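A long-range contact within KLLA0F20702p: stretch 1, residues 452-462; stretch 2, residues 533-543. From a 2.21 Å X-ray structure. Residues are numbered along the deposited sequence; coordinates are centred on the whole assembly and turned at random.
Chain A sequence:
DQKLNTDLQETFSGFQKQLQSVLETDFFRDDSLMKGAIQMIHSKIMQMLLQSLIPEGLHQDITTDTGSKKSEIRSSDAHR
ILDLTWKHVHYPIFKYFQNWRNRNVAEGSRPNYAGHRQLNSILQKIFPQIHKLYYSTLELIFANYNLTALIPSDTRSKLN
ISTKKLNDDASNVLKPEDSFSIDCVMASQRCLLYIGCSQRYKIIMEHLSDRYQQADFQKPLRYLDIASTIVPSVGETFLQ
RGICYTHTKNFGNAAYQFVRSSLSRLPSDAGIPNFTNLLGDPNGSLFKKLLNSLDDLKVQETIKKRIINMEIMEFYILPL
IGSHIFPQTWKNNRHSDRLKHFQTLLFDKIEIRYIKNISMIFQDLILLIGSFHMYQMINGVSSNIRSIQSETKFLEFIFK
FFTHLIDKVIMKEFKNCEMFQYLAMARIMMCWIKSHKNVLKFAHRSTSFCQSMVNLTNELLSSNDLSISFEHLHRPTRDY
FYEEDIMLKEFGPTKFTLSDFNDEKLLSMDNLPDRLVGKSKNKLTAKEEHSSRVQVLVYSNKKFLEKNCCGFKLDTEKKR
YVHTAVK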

# COMPACT_ATOMS: atom_id res chain seq x y z
N SER A 452 1.52 -1.21 28.39
CA SER A 452 0.75 -2.07 27.49
C SER A 452 1.56 -3.27 26.99
O SER A 452 1.06 -4.38 26.94
N MET A 453 2.82 -3.04 26.62
CA MET A 453 3.66 -4.11 26.11
C MET A 453 4.03 -5.10 27.19
O MET A 453 4.16 -6.30 26.93
N VAL A 454 4.20 -4.60 28.41
CA VAL A 454 4.42 -5.45 29.58
C VAL A 454 3.24 -6.41 29.82
O VAL A 454 3.44 -7.61 30.03
N ASN A 455 2.03 -5.87 29.77
CA ASN A 455 0.81 -6.68 29.94
C ASN A 455 0.69 -7.73 28.85
O ASN A 455 0.37 -8.89 29.13
N LEU A 456 0.95 -7.33 27.61
CA LEU A 456 0.86 -8.24 26.48
C LEU A 456 1.94 -9.31 26.58
O LEU A 456 1.67 -10.50 26.42
N THR A 457 3.17 -8.88 26.85
CA THR A 457 4.29 -9.80 26.94
C THR A 457 4.04 -10.81 28.06
O THR A 457 4.28 -12.00 27.88
N ASN A 458 3.53 -10.34 29.20
CA ASN A 458 3.23 -11.24 30.32
C ASN A 458 2.16 -12.27 29.97
O ASN A 458 2.25 -13.42 30.41
N GLU A 459 1.15 -11.88 29.19
CA GLU A 459 0.14 -12.84 28.74
C GLU A 459 0.76 -13.85 27.78
O GLU A 459 0.45 -15.03 27.82
N LEU A 460 1.65 -13.37 26.92
CA LEU A 460 2.31 -14.26 25.98
C LEU A 460 3.20 -15.26 26.71
O LEU A 460 3.16 -16.46 26.41
N LEU A 461 3.97 -14.79 27.68
CA LEU A 461 4.82 -15.67 28.47
C LEU A 461 4.02 -16.74 29.20
O LEU A 461 4.51 -17.85 29.44
N SER A 462 2.77 -16.43 29.55
CA SER A 462 1.92 -17.40 30.25
C SER A 462 1.30 -18.42 29.30
O SER A 462 0.76 -19.43 29.73
N ARG A 533 4.25 -16.45 15.71
CA ARG A 533 4.12 -15.02 16.01
C ARG A 533 4.32 -14.73 17.50
O ARG A 533 4.87 -13.70 17.88
N VAL A 534 3.85 -15.65 18.35
CA VAL A 534 4.01 -15.51 19.79
C VAL A 534 5.50 -15.45 20.14
O VAL A 534 5.94 -14.57 20.88
N GLN A 535 6.27 -16.38 19.58
CA GLN A 535 7.70 -16.43 19.84
C GLN A 535 8.42 -15.15 19.41
O GLN A 535 9.18 -14.58 20.17
N VAL A 536 8.15 -14.70 18.19
CA VAL A 536 8.85 -13.53 17.68
C VAL A 536 8.44 -12.28 18.46
O VAL A 536 9.22 -11.34 18.59
N LEU A 537 7.22 -12.27 19.00
CA LEU A 537 6.76 -11.11 19.75
C LEU A 537 7.40 -11.09 21.12
O LEU A 537 7.79 -10.02 21.60
N VAL A 538 7.52 -12.26 21.76
CA VAL A 538 8.18 -12.34 23.05
C VAL A 538 9.64 -11.90 22.90
O VAL A 538 10.16 -11.16 23.73
N TYR A 539 10.27 -12.32 21.81
CA TYR A 539 11.66 -11.95 21.55
C TYR A 539 11.84 -10.45 21.31
O TYR A 539 12.74 -9.82 21.87
N SER A 540 11.00 -9.88 20.46
CA SER A 540 11.11 -8.46 20.16
C SER A 540 10.76 -7.63 21.38
O SER A 540 11.43 -6.65 21.69
N ASN A 541 9.71 -8.03 22.09
CA ASN A 541 9.28 -7.29 23.26
C ASN A 541 10.34 -7.31 24.36
O ASN A 541 10.57 -6.30 25.02
N LYS A 542 10.99 -8.45 24.56
CA LYS A 542 12.06 -8.50 25.54
C LYS A 542 13.23 -7.57 25.15
O LYS A 542 13.82 -6.91 26.02
N LYS A 543 13.57 -7.52 23.87
CA LYS A 543 14.67 -6.65 23.44
C LYS A 543 14.27 -5.20 23.66
O LYS A 543 15.08 -4.38 24.10

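The most unusual feature of this contact is a polar relay in a largely apolar seam. Asn541 ND2 donates a hydrogen bond to Thr457 OG1 at 3.0 Å, and the N-H...acceptor angle of 136° shows that the bond is bent. The same hydroxyl donates to the backbone of its own helix: Thr457 OG1 lies 2.5 Å from Met453 O, a very short hydrogen bond. The Thr457 hydroxyl is therefore both acceptor and donor. It links the Asn541 amide to Met453 O, which also accepts from Thr457 N at 2.8 Å.

Both stretches are helical. Their axes approach to 9.8 Å, and their N-to-C directions differ by 136°, so they run roughly antiparallel but clearly inclined. The backbones come nearest at Thr457 and Val538, where the CA atoms of the two residues are 6.1 Å apart. The contact is modest, with 441 Å² buried in total.

Asn541 points toward the first helix. Its chi1 is m and its chi2 is 0°. ND2 reaches Thr457 OG1, and the Met453 CE methyl sits against the amide, 3.2 Å from both Asn541 OD1 and Asn541 ND2. That approach is close but is not a hydrogen bond. Asn541 OD1 is also 3.2 Å from Leu537 O, and as both are acceptors, they do not bond to each other. Met453 points toward the second helix as well. Its three chi angles are all m, and this folded chain brings the terminal methyl to the Asn541 amide. The CA-to-CB bond of Thr457 points sideways relative to the second helix, and its m rotamer suits both hydrogen bonds of the hydroxyl.

Leu460 is the main apolar residue. It points toward the second helix, in the m, t rotamer, and has the largest covered area of any residue here. It meets three residues of the other helix. Leu460 CB packs against Val538 CG2 at 3.7 Å. Leu460 CD1 reaches Leu537 CB at 3.9 Å. Leu460 CD2 meets Val534 CG2 more loosely, at 4.3 Å. Its partners are spaced along one side of a helix, as expected for positions i, i+3 and i+4. Leu537 points toward the first helix, whereas the CA-to-CB bonds of Val534 and Val538 point sideways relative to it. Both valines have chi1 t.

The CA-to-CB bond of Leu461 also points sideways relative to the second helix, but the end of the side chain comes nearer. Its rotamer is m, t. Leu461 CD2 lies 4.0 Å from Val538 CG1, so Val538 is flanked by Leu460 at one methyl and Leu461 at the other. The same Leu461 CD2 is 3.9 Å from Lys542 CE. Lys542 has chi1 m and chi2 to chi4 all t. The extended chain brings its end, not its whole length, to the leucine; no salt bridge joins it to the first stretch.

Leu456 points toward the second helix, but its nearest approach, Leu456 CD2 to Asn541 ND2, is 4.7 Å. No water or bound group takes part in the contacts described here.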

# COMPACT_ATOMS: atom_id res chain seq x y z
CB SER A 452 0.24 -1.26 26.29
OG SER A 452 -0.91 -0.51 26.65
CB MET A 453 4.92 -3.55 25.46
CG MET A 453 4.66 -2.89 24.10
SD MET A 453 3.48 -3.81 23.09
CE MET A 453 4.52 -5.05 22.35
CB VAL A 454 4.66 -4.59 30.84
CG1 VAL A 454 4.42 -5.41 32.11
CG2 VAL A 454 6.08 -3.99 30.81
CB ASN A 455 -0.44 -5.80 29.93
CG ASN A 455 -0.53 -4.89 31.12
OD1 ASN A 455 0.13 -5.13 32.14
ND2 ASN A 455 -1.34 -3.84 31.02
CB LEU A 456 0.99 -7.48 25.14
CG LEU A 456 0.80 -8.38 23.93
CD1 LEU A 456 -0.59 -9.02 23.99
CD2 LEU A 456 0.98 -7.61 22.63
CB THR A 457 5.62 -9.05 27.16
OG1 THR A 457 5.75 -8.01 26.18
CG2 THR A 457 6.81 -10.00 27.01
CB ASN A 458 2.79 -10.45 31.57
CG ASN A 458 3.97 -9.81 32.31
OD1 ASN A 458 5.12 -10.17 32.09
ND2 ASN A 458 3.68 -8.86 33.20
CB GLU A 459 -1.04 -12.14 28.06
CG GLU A 459 -1.85 -11.22 28.95
CD GLU A 459 -2.51 -11.95 30.10
OE1 GLU A 459 -2.60 -11.37 31.20
OE2 GLU A 459 -2.93 -13.11 29.90
CB LEU A 460 3.12 -13.44 24.96
CG LEU A 460 2.21 -12.57 24.08
CD1 LEU A 460 3.00 -11.79 23.05
CD2 LEU A 460 1.14 -13.42 23.43
CB LEU A 461 5.65 -14.85 29.47
CG LEU A 461 6.76 -13.99 28.86
CD1 LEU A 461 7.15 -12.86 29.80
CD2 LEU A 461 7.96 -14.86 28.51
CB SER A 462 0.82 -16.68 31.03
OG SER A 462 1.35 -15.72 31.92
CB ARG A 533 2.76 -14.47 15.57
CG ARG A 533 2.57 -14.39 14.06
CD ARG A 533 1.28 -13.66 13.70
NE ARG A 533 1.12 -13.54 12.26
CZ ARG A 533 0.43 -14.38 11.50
NH1 ARG A 533 -0.19 -15.43 12.04
NH2 ARG A 533 0.35 -14.17 10.19
CB VAL A 534 3.32 -16.66 20.55
CG1 VAL A 534 3.79 -16.71 22.00
CG2 VAL A 534 1.81 -16.51 20.47
CB GLN A 535 8.31 -17.64 19.13
CG GLN A 535 7.63 -18.94 19.50
CD GLN A 535 8.33 -20.15 18.92
OE1 GLN A 535 7.94 -20.67 17.88
NE2 GLN A 535 9.38 -20.60 19.60
CB VAL A 536 8.59 -13.32 16.16
CG1 VAL A 536 7.11 -13.05 15.86
CG2 VAL A 536 9.46 -12.20 15.61
CB LEU A 537 5.24 -11.11 19.88
CG LEU A 537 4.52 -10.49 18.68
CD1 LEU A 537 3.02 -10.64 18.82
CD2 LEU A 537 4.91 -9.02 18.55
CB VAL A 538 8.10 -13.78 23.64
CG1 VAL A 538 9.04 -13.93 24.82
CG2 VAL A 538 6.68 -14.11 24.08
CB TYR A 539 12.19 -12.73 20.35
CG TYR A 539 13.60 -12.34 19.95
CD1 TYR A 539 14.69 -12.82 20.65
CD2 TYR A 539 13.82 -11.50 18.87
CE1 TYR A 539 15.98 -12.47 20.29
CE2 TYR A 539 15.11 -11.15 18.50
CZ TYR A 539 16.18 -11.63 19.22
OH TYR A 539 17.47 -11.29 18.86
CB SER A 540 10.21 -8.09 18.98
OG SER A 540 10.68 -8.71 17.79
CB ASN A 541 7.95 -7.83 23.78
CG ASN A 541 6.81 -7.54 22.83
OD1 ASN A 541 7.02 -6.93 21.78
ND2 ASN A 541 5.59 -7.97 23.18
CB LYS A 542 12.56 -9.93 25.73
CG LYS A 542 11.56 -10.82 26.46
CD LYS A 542 12.26 -12.01 27.11
CE LYS A 542 11.24 -12.95 27.76
NZ LYS A 542 11.89 -13.86 28.74
CB LYS A 543 15.03 -6.87 21.97
CG LYS A 543 15.56 -8.26 21.64
CD LYS A 543 16.88 -8.56 22.33
CE LYS A 543 18.04 -7.83 21.69
NZ LYS A 543 19.33 -8.22 22.33